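Local coordinates for putative secreted protein (Streptomyces coelicolor A3, PDB 2QF9) that is of unknown function but is probably secreted and belongs to the DUF305 family of the ferritin-like clan, folding as a helical bundle, at residues A162-L165 / A166-A170; M101-L104 / G105-D108; T34-E37 / E38-R41; M95-D98 / A99-K102. All blocks are in the same frame, centred on the assembly; numbering follows the deposited sequence. Where two conformers were deposited one is given.

All four contacts are local and lie at helix ends: interactions 3 and 4 begin helices 37-63 and 98-106, interactions 2 and 1 end helices 98-106 and 141-167. Interactions 1 and 3 touch directly, their centres about 14 Å apart: Arg-168 NH2 makes salt bridges with Asp-36 OD2 and Glu-38 OE1, both at 2.9 Å, and a bound 1,2-ethanediol, probably from the crystallisation liquor, lies beside this junction. Interactions 4 and 2 share Met-101 and Lys-102, with centres about 9 Å apart, and together span the short helix 98-106. Interactions 2 and 3 approach to about 5 Å between nearest atoms without touching. The function is unknown, and none of the contacts can be tied to an active site.

Interaction 1. Residues A162-L165 / A166-A170; sequences ADLL and AERGA
The guanidinium of Arg-168 meets the Leu-164 carbonyl with its edge: NH1 donates to Leu-164 O at 3.0 Å, the oxygen lying only 12° out of the guanidinium plane. Beside that edge runs the leucine itself, its CD2 3.6 Å from Arg-168 NH1, the two side chains lying alongside and pointing the same way. Arg-168 has CG beside its backbone N (chi1 -78°) and a chain extended to NE, which brings the group back over the last turn. Leu-164 O is also reached, weakly, by Arg-168 N. Leu-165 O takes two backbone donors from opposite faces of its carbonyl plane, Arg-168 N and, at 2.9 Å, Ala-170 N. The latter bond, with Gly-169 N to Ala-166 O, is a Schellman motif whose C-prime residue, Gly-169, has positive phi. Leu-165 CD2 and Ala-170 CB pack at 4.2 Å across the turn. The rest of the guanidinium is held by salt bridges to Glu-113, Asp-36 and Glu-38, which probably fix its rotation. At the end of helix 141-167, Leu-164 packs on Leu-117 and Leu-42, and Leu-165 on Leu-117 and Gln-118, joining this terminus to helices 109-137 and 37-63.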
loop_
_atom_site.group_PDB
_atom_site.type_symbol
_atom_site.label_atom_id
_atom_site.label_comp_id
_atom_site.label_asym_id
_atom_site.label_seq_id
_atom_site.Cartn_x
_atom_site.Cartn_y
_atom_site.Cartn_z
ATOM N N ALA A 162 17.336 -8.687 13.773
ATOM C CA ALA A 162 18.358 -8.878 14.795
ATOM C C ALA A 162 19.693 -9.255 14.139
ATOM O O ALA A 162 20.741 -8.734 14.502
ATOM C CB ALA A 162 17.894 -9.935 15.817
ATOM N N ASP A 163 19.628 -10.156 13.155
ATOM C CA ASP A 163 20.813 -10.528 12.357
ATOM C C ASP A 163 21.325 -9.347 11.529
ATOM O O ASP A 163 22.528 -9.105 11.501
ATOM C CB ASP A 163 20.485 -11.701 11.427
ATOM C CG ASP A 163 20.445 -13.041 12.150
ATOM O OD1 ASP A 163 20.908 -13.130 13.306
ATOM O OD2 ASP A 163 19.956 -14.012 11.533
ATOM N N LEU A 164 20.424 -8.609 10.863
ATOM C CA LEU A 164 20.852 -7.428 10.075
ATOM C C LEU A 164 21.553 -6.390 10.981
ATOM O O LEU A 164 22.577 -5.803 10.598
ATOM C CB LEU A 164 19.658 -6.801 9.313
ATOM C CG LEU A 164 19.070 -7.692 8.201
ATOM C CD1 LEU A 164 17.838 -7.036 7.617
ATOM C CD2 LEU A 164 20.078 -8.013 7.053
ATOM N N LEU A 165 21.019 -6.190 12.193
ATOM C CA LEU A 165 21.639 -5.285 13.168
ATOM C C LEU A 165 23.053 -5.739 13.548
ATOM O O LEU A 165 24.018 -4.952 13.471
ATOM C CB LEU A 165 20.765 -5.129 14.423
ATOM C CG LEU A 165 19.582 -4.155 14.271
ATOM C CD1 LEU A 165 18.527 -4.482 15.331
ATOM C CD2 LEU A 165 20.012 -2.658 14.326
ATOM N N ALA A 166 23.173 -6.999 13.979
ATOM C CA ALA A 166 24.497 -7.537 14.357
ATOM C C ALA A 166 25.515 -7.391 13.207
ATOM O O ALA A 166 26.668 -6.961 13.408
ATOM C CB ALA A 166 24.379 -8.964 14.788
ATOM N N GLU A 167 25.076 -7.715 11.999
ATOM C CA GLU A 167 25.950 -7.622 10.823
ATOM C C GLU A 167 26.397 -6.186 10.534
ATOM O O GLU A 167 27.445 -5.965 9.906
ATOM C CB GLU A 167 25.285 -8.287 9.608
ATOM C CG GLU A 167 25.369 -9.816 9.723
ATOM C CD GLU A 167 24.524 -10.595 8.722
ATOM O OE1 GLU A 167 23.766 -10.009 7.918
ATOM O OE2 GLU A 167 24.640 -11.841 8.752
ATOM N N ARG A 168 25.617 -5.217 11.029
ATOM C CA ARG A 168 25.938 -3.798 10.903
ATOM C C ARG A 168 26.609 -3.229 12.173
ATOM O O ARG A 168 26.744 -2.024 12.322
ATOM C CB ARG A 168 24.691 -2.995 10.488
ATOM C CG ARG A 168 24.372 -3.135 8.999
ATOM C CD ARG A 168 22.874 -2.954 8.660
ATOM N NE ARG A 168 22.633 -3.341 7.269
ATOM C CZ ARG A 168 22.574 -4.594 6.812
ATOM N NH1 ARG A 168 22.739 -5.638 7.614
ATOM N NH2 ARG A 168 22.388 -4.812 5.512
ATOM N N GLY A 169 27.041 -4.114 13.075
ATOM C CA GLY A 169 27.790 -3.707 14.260
ATOM C C GLY A 169 26.931 -3.037 15.319
ATOM O O GLY A 169 27.413 -2.211 16.097
ATOM N N ALA A 170 25.652 -3.395 15.347
ATOM C CA ALA A 170 24.702 -2.792 16.273
ATOM C C ALA A 170 23.758 -3.841 16.870
ATOM O O ALA A 170 23.875 -5.049 16.586
ATOM C CB ALA A 170 23.917 -1.656 15.558
#

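Interaction 2. Residues M101-L104 / G105-D108; sequences MKKL and GTLD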
loop_
_atom_site.group_PDB
_atom_site.type_symbol
_atom_site.label_atom_id
_atom_site.label_comp_id
_atom_site.label_asym_id
_atom_site.label_seq_id
_atom_site.Cartn_x
_atom_site.Cartn_y
_atom_site.Cartn_z
HETATM N N MSE A 101 11.042 9.805 14.097
HETATM C CA MSE A 101 10.797 9.865 12.642
HETATM C C MSE A 101 11.651 10.952 11.982
HETATM O O MSE A 101 12.211 10.739 10.910
HETATM C CB MSE A 101 9.314 10.089 12.340
HETATM C CG MSE A 101 8.404 8.988 12.852
HETATM SE SE MSE A 101 8.711 7.264 11.940
HETATM C CE MSE A 101 7.800 7.693 10.242
ATOM N N LYS A 102 11.756 12.106 12.630
ATOM C CA LYS A 102 12.614 13.180 12.147
ATOM C C LYS A 102 14.081 12.732 12.100
ATOM O O LYS A 102 14.766 12.955 11.093
ATOM C CB LYS A 102 12.467 14.420 13.025
ATOM C CG LYS A 102 13.399 15.568 12.615
ATOM C CD LYS A 102 13.309 16.742 13.584
ATOM C CE LYS A 102 14.037 17.945 13.008
ATOM N NZ LYS A 102 15.501 17.723 13.064
ATOM N N LYS A 103 14.548 12.097 13.180
ATOM C CA LYS A 103 15.939 11.673 13.279
ATOM C C LYS A 103 16.259 10.724 12.136
ATOM O O LYS A 103 17.282 10.880 11.468
ATOM C CB LYS A 103 16.239 11.014 14.631
ATOM C CG LYS A 103 17.680 10.598 14.783
ATOM C CD LYS A 103 17.932 10.033 16.169
ATOM C CE LYS A 103 19.070 9.012 16.151
ATOM N NZ LYS A 103 20.396 9.622 15.898
ATOM N N LEU A 104 15.366 9.762 11.888
ATOM C CA LEU A 104 15.573 8.782 10.816
ATOM C C LEU A 104 15.871 9.466 9.480
ATOM O O LEU A 104 16.790 9.063 8.749
ATOM C CB LEU A 104 14.344 7.856 10.668
ATOM C CG LEU A 104 14.441 6.783 9.573
ATOM C CD1 LEU A 104 15.595 5.817 9.831
ATOM C CD2 LEU A 104 13.127 6.032 9.485
ATOM N N GLY A 105 15.086 10.503 9.194
ATOM C CA GLY A 105 15.195 11.279 7.975
ATOM C C GLY A 105 16.477 12.078 7.838
ATOM O O GLY A 105 16.790 12.529 6.726
ATOM N N THR A 106 17.207 12.261 8.945
ATOM C CA THR A 106 18.494 13.000 8.947
ATOM C C THR A 106 19.721 12.090 8.779
ATOM O O THR A 106 20.831 12.573 8.523
ATOM C CB THR A 106 18.715 13.820 10.247
ATOM O OG1 THR A 106 18.958 12.924 11.338
ATOM C CG2 THR A 106 17.514 14.750 10.558
ATOM N N LEU A 107 19.530 10.780 8.962
ATOM C CA LEU A 107 20.636 9.815 8.899
ATOM C C LEU A 107 20.911 9.313 7.486
ATOM O O LEU A 107 20.050 9.423 6.606
ATOM C CB LEU A 107 20.351 8.628 9.821
ATOM C CG LEU A 107 20.157 9.015 11.293
ATOM C CD1 LEU A 107 19.782 7.789 12.120
ATOM C CD2 LEU A 107 21.405 9.677 11.842
ATOM N N ASP A 108 22.102 8.733 7.302
ATOM C CA ASP A 108 22.580 8.250 6.004
ATOM C C ASP A 108 23.178 6.856 6.123
ATOM O O ASP A 108 23.707 6.495 7.185
ATOM C CB ASP A 108 23.658 9.202 5.448
ATOM C CG ASP A 108 23.072 10.520 4.970
ATOM O OD1 ASP A 108 23.305 11.548 5.630
ATOM O OD2 ASP A 108 22.352 10.519 3.947
#
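Leu-107 sets its CG against the end of the Lys-103 carbonyl, 3.4 Å from Lys-103 O, while its CD2 comes within 4.2 Å of Lys-103 NZ. The two side chains cross at a slant: the lysine starts with CG anti to its N (chi1 -178°) and runs out until a bend at chi4 brings the ammonium beside the leucine methyl. Thr-106 grips the same carbonyl oxygen with a short bond, OG1 donating to Lys-103 O at 2.6 Å in the carbonyl plane, on a lone pair. With chi1 at 70°, OG1 sits between the backbone N and the carbonyl carbon, within reach of the preceding turn. Thr-106 N donates to that oxygen too, at 2.9 Å, but from well above the plane, so hydroxyl and amide use different approaches to one acceptor. The other threonine branch, CG2, lies 3.3 Å from Lys-102 O. Here the helix is giving out: the bonds of Gly-105, Thr-106 and Leu-107 N to the carbonyls four residues back are all weak, whereas Leu-107 N reaches Leu-104 O at 3.2 Å, a three-residue spacing. Lys-103 makes a cation-pi contact with Tyr-115. Leu-104 packs on Ile-29 of helix 8-31 and on Tyr-115 and Tyr-116 of helix 109-137, and Leu-107 packs on Ala-112 and Tyr-115, so that the end of helix 98-106 lies against both.

Interaction 3. Residues T34-E37 / E38-R41; sequences TDDE and EVRR. With EDO (1,2-ethanediol), chain D.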
loop_
_atom_site.group_PDB
_atom_site.type_symbol
_atom_site.label_atom_id
_atom_site.label_comp_id
_atom_site.label_asym_id
_atom_site.label_seq_id
_atom_site.Cartn_x
_atom_site.Cartn_y
_atom_site.Cartn_z
ATOM N N THR A 34 19.576 5.322 2.218
ATOM C CA THR A 34 20.627 4.344 2.012
ATOM C C THR A 34 20.551 3.668 0.648
ATOM O O THR A 34 19.469 3.589 0.052
ATOM C CB THR A 34 20.657 3.287 3.150
ATOM O OG1 THR A 34 21.785 2.422 2.959
ATOM C CG2 THR A 34 19.331 2.456 3.180
ATOM N N ASP A 35 21.704 3.178 0.180
ATOM C CA ASP A 35 21.759 2.348 -1.024
ATOM C C ASP A 35 21.756 0.858 -0.698
ATOM O O ASP A 35 21.789 0.025 -1.600
ATOM C CB ASP A 35 22.994 2.689 -1.881
ATOM C CG ASP A 35 22.883 4.038 -2.563
ATOM O OD1 ASP A 35 21.763 4.436 -2.956
ATOM O OD2 ASP A 35 23.937 4.703 -2.708
ATOM N N ASP A 36 21.709 0.516 0.589
ATOM C CA ASP A 36 21.864 -0.877 1.001
ATOM C C ASP A 36 20.737 -1.776 0.489
ATOM O O ASP A 36 19.573 -1.549 0.810
ATOM C CB ASP A 36 21.943 -0.998 2.510
ATOM C CG ASP A 36 22.196 -2.410 2.943
ATOM O OD1 ASP A 36 23.327 -2.908 2.705
ATOM O OD2 ASP A 36 21.267 -3.045 3.489
ATOM N N GLU A 37 21.089 -2.803 -0.284
ATOM C CA GLU A 37 20.071 -3.649 -0.935
ATOM C C GLU A 37 19.200 -4.463 0.043
ATOM O O GLU A 37 17.980 -4.549 -0.131
ATOM C CB GLU A 37 20.710 -4.549 -2.008
ATOM C CG GLU A 37 21.196 -3.780 -3.239
ATOM C CD GLU A 37 22.246 -4.533 -4.059
ATOM O OE1 GLU A 37 21.917 -4.932 -5.189
ATOM O OE2 GLU A 37 23.401 -4.706 -3.597
ATOM N N GLU A 38 19.823 -5.046 1.066
ATOM C CA GLU A 38 19.103 -5.876 2.053
ATOM C C GLU A 38 18.073 -5.075 2.817
ATOM O O GLU A 38 16.901 -5.478 2.919
ATOM C CB GLU A 38 20.075 -6.463 3.063
ATOM C CG GLU A 38 20.765 -7.708 2.616
ATOM C CD GLU A 38 21.638 -8.230 3.715
ATOM O OE1 GLU A 38 22.449 -7.442 4.245
ATOM O OE2 GLU A 38 21.484 -9.415 4.066
ATOM N N VAL A 39 18.497 -3.925 3.328
ATOM C CA VAL A 39 17.570 -3.055 4.080
ATOM C C VAL A 39 16.530 -2.432 3.147
ATOM O O VAL A 39 15.342 -2.388 3.491
ATOM C CB VAL A 39 18.338 -1.994 4.915
ATOM C CG1 VAL A 39 17.387 -0.947 5.505
ATOM C CG2 VAL A 39 19.124 -2.702 6.020
ATOM N N ARG A 40 16.944 -1.996 1.957
ATOM C CA ARG A 40 15.956 -1.487 0.991
ATOM C C ARG A 40 14.910 -2.534 0.618
ATOM O O ARG A 40 13.717 -2.187 0.496
ATOM C CB ARG A 40 16.631 -0.917 -0.266
ATOM C CG ARG A 40 17.243 0.472 -0.029
ATOM C CD ARG A 40 18.037 0.976 -1.221
ATOM N NE ARG A 40 17.401 0.719 -2.522
ATOM C CZ ARG A 40 16.494 1.514 -3.088
ATOM N NH1 ARG A 40 16.091 2.629 -2.489
ATOM N NH2 ARG A 40 15.998 1.201 -4.261
ATOM N N ARG A 41 15.340 -3.795 0.471
ATOM C CA ARG A 41 14.411 -4.885 0.115
ATOM C C ARG A 41 13.457 -5.154 1.275
ATOM O O ARG A 41 12.254 -5.321 1.063
ATOM C CB ARG A 41 15.131 -6.176 -0.298
ATOM C CG ARG A 41 14.179 -7.336 -0.575
ATOM C CD ARG A 41 13.307 -7.079 -1.800
ATOM N NE ARG A 41 12.073 -7.874 -1.800
ATOM C CZ ARG A 41 11.283 -8.079 -2.860
ATOM N NH1 ARG A 41 11.587 -7.575 -4.058
ATOM N NH2 ARG A 41 10.178 -8.803 -2.722
HETATM C C1 EDO D . 24.569 -4.613 -0.143
HETATM O O1 EDO D . 23.812 -3.666 -0.938
HETATM C C2 EDO D . 23.704 -5.725 0.459
HETATM O O2 EDO D . 22.633 -5.153 1.231
#
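Asp-36 OD2 is gripped twice: by Val-39 N, at 2.9 Å in a fairly straight bond (164°), and by a salt bridge from Arg-168. The Val-39 amide meets it on its anti side, 27° out of the carboxylate plane. The other carboxylate oxygen, OD1, accepts from O2 of a bound 1,2-ethanediol at 2.8 Å. Asp-36 places its CG anti to the backbone N (chi1 -176°), turning the carboxylate over the first turn of helix 37-63, where it crosses Val-39 at about a right angle with Val-39 CG2 3.3 Å from Asp-36 OD2. The diol, probably from the crystallisation liquor, fits onto the same helix end: its O1 accepts from Glu-37 N at 2.9 Å. Its O2 accepts from the amide of Glu-38. First-turn amides are thus met by a side chain and a small molecule, and the positive end of the helix dipole would probably favour the charged carboxylate. Arg-40 lays its CD 3.2 Å from Thr-34 O; its guanidinium goes on to Arg-31 O and to Asp-32 of the second subunit. Thr-34 OG1, itself bonded to Glu-113, accepts from Asp-36 N at 3.0 Å. An ST turn at Thr-34 precedes the Asp-36 N-cap, whose side-chain bond to Val-39 N is the classic capping interaction at a helix N-terminus.

Interaction 4. Residues M95-D98 / A99-K102; sequences MATD and AEMK
Thr-97 and Glu-100 make the close part of this contact, each side chain taking the other's backbone amide. Thr-97 OG1 accepts from Glu-100 N at 3.0 Å, and Glu-100 OE1 accepts from Thr-97 N at 2.9 Å, met on the anti side of the carboxylate and 31° out of its plane. The aliphatic part of the glutamate passes close to the threonine hydroxyl, Glu-100 CG lying 3.3 Å from Thr-97 OG1, as the two side chains cross at a slant. Two torsions set this up: the threonine hydroxyl lies between its own N and carbonyl carbon (chi1 71°), and the glutamate has CG beside its N (chi1 -77°) and a chain extended beyond CG, which reaches along the loop to Thr-97 N. This reciprocal pair is a capping box, with Thr-97 as N-cap of helix 98-106, and the first regular helix bonds follow directly, Met-101 N to Thr-97 O and Lys-102 N to Asp-98 O, both at 3.0 Å. Glu-100 OE1 also touches Ala-96 CA at 3.3 Å and accepts from a water that in turn donates to Met-95 O at 2.8 Å, so the carboxylate oxygen links the loop to the helix twice. The apolar share is slight: Ala-96 CB and Met-101 SE touch at 3.9 Å, and the selenomethionine side chain, bent at chi2 and chi3, leads away toward Glu-25 and Met-26 of helix 8-31. The loose part is the outer rim, where the side chains of Asp-98 and Ala-99 are exposed.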
loop_
_atom_site.group_PDB
_atom_site.type_symbol
_atom_site.label_atom_id
_atom_site.label_comp_id
_atom_site.label_asym_id
_atom_site.label_seq_id
_atom_site.Cartn_x
_atom_site.Cartn_y
_atom_site.Cartn_z
HETATM N N MSE A 95 4.849 2.390 18.607
HETATM C CA MSE A 95 4.809 3.570 17.728
HETATM C C MSE A 95 6.058 4.418 17.918
HETATM O O MSE A 95 6.502 4.648 19.055
HETATM C CB MSE A 95 3.583 4.462 17.979
HETATM C CG MSE A 95 2.276 3.885 17.552
HETATM SE SE MSE A 95 2.180 3.833 15.609
HETATM C CE MSE A 95 2.007 5.665 15.111
ATOM N N ALA A 96 6.637 4.870 16.813
ATOM C CA ALA A 96 7.783 5.794 16.880
ATOM C C ALA A 96 7.303 7.212 17.191
ATOM O O ALA A 96 6.214 7.623 16.788
ATOM C CB ALA A 96 8.596 5.766 15.565
ATOM N N THR A 97 8.108 7.961 17.941
ATOM C CA THR A 97 7.754 9.359 18.208
ATOM C C THR A 97 8.063 10.238 16.986
ATOM O O THR A 97 8.866 9.874 16.110
ATOM C CB THR A 97 8.564 9.906 19.390
ATOM O OG1 THR A 97 9.935 10.055 18.973
ATOM C CG2 THR A 97 8.451 8.959 20.584
ATOM N N ASP A 98 7.444 11.421 16.943
ATOM C CA ASP A 98 7.755 12.384 15.894
ATOM C C ASP A 98 9.248 12.674 15.816
ATOM O O ASP A 98 9.792 12.814 14.719
ATOM C CB ASP A 98 6.970 13.684 16.101
ATOM C CG ASP A 98 5.471 13.505 15.881
ATOM O OD1 ASP A 98 5.072 12.610 15.101
ATOM O OD2 ASP A 98 4.693 14.248 16.508
ATOM N N ALA A 99 9.908 12.761 16.980
ATOM C CA ALA A 99 11.351 13.071 17.020
ATOM C C ALA A 99 12.179 11.926 16.414
ATOM O O ALA A 99 13.198 12.155 15.759
ATOM C CB ALA A 99 11.811 13.358 18.467
ATOM N N GLU A 100 11.737 10.699 16.671
ATOM C CA GLU A 100 12.393 9.504 16.099
ATOM C C GLU A 100 12.243 9.484 14.575
ATOM O O GLU A 100 13.188 9.176 13.833
ATOM C CB GLU A 100 11.787 8.236 16.721
ATOM C CG GLU A 100 12.331 7.987 18.139
ATOM C CD GLU A 100 11.645 6.842 18.871
ATOM O OE1 GLU A 100 10.490 6.494 18.551
ATOM O OE2 GLU A 100 12.278 6.307 19.804
HETATM N N MSE A 101 11.042 9.805 14.097
HETATM C CA MSE A 101 10.797 9.865 12.642
HETATM C C MSE A 101 11.651 10.952 11.982
HETATM O O MSE A 101 12.211 10.739 10.910
HETATM C CB MSE A 101 9.314 10.089 12.340
HETATM C CG MSE A 101 8.404 8.988 12.852
HETATM SE SE MSE A 101 8.711 7.264 11.940
HETATM C CE MSE A 101 7.800 7.693 10.242
ATOM N N LYS A 102 11.756 12.106 12.630
ATOM C CA LYS A 102 12.614 13.180 12.147
ATOM C C LYS A 102 14.081 12.732 12.100
ATOM O O LYS A 102 14.766 12.955 11.093
ATOM C CB LYS A 102 12.467 14.420 13.025
ATOM C CG LYS A 102 13.399 15.568 12.615
ATOM C CD LYS A 102 13.309 16.742 13.584
ATOM C CE LYS A 102 14.037 17.945 13.008
ATOM N NZ LYS A 102 15.501 17.723 13.064
HETATM O O HOH W 1 8.767 5.374 20.568
#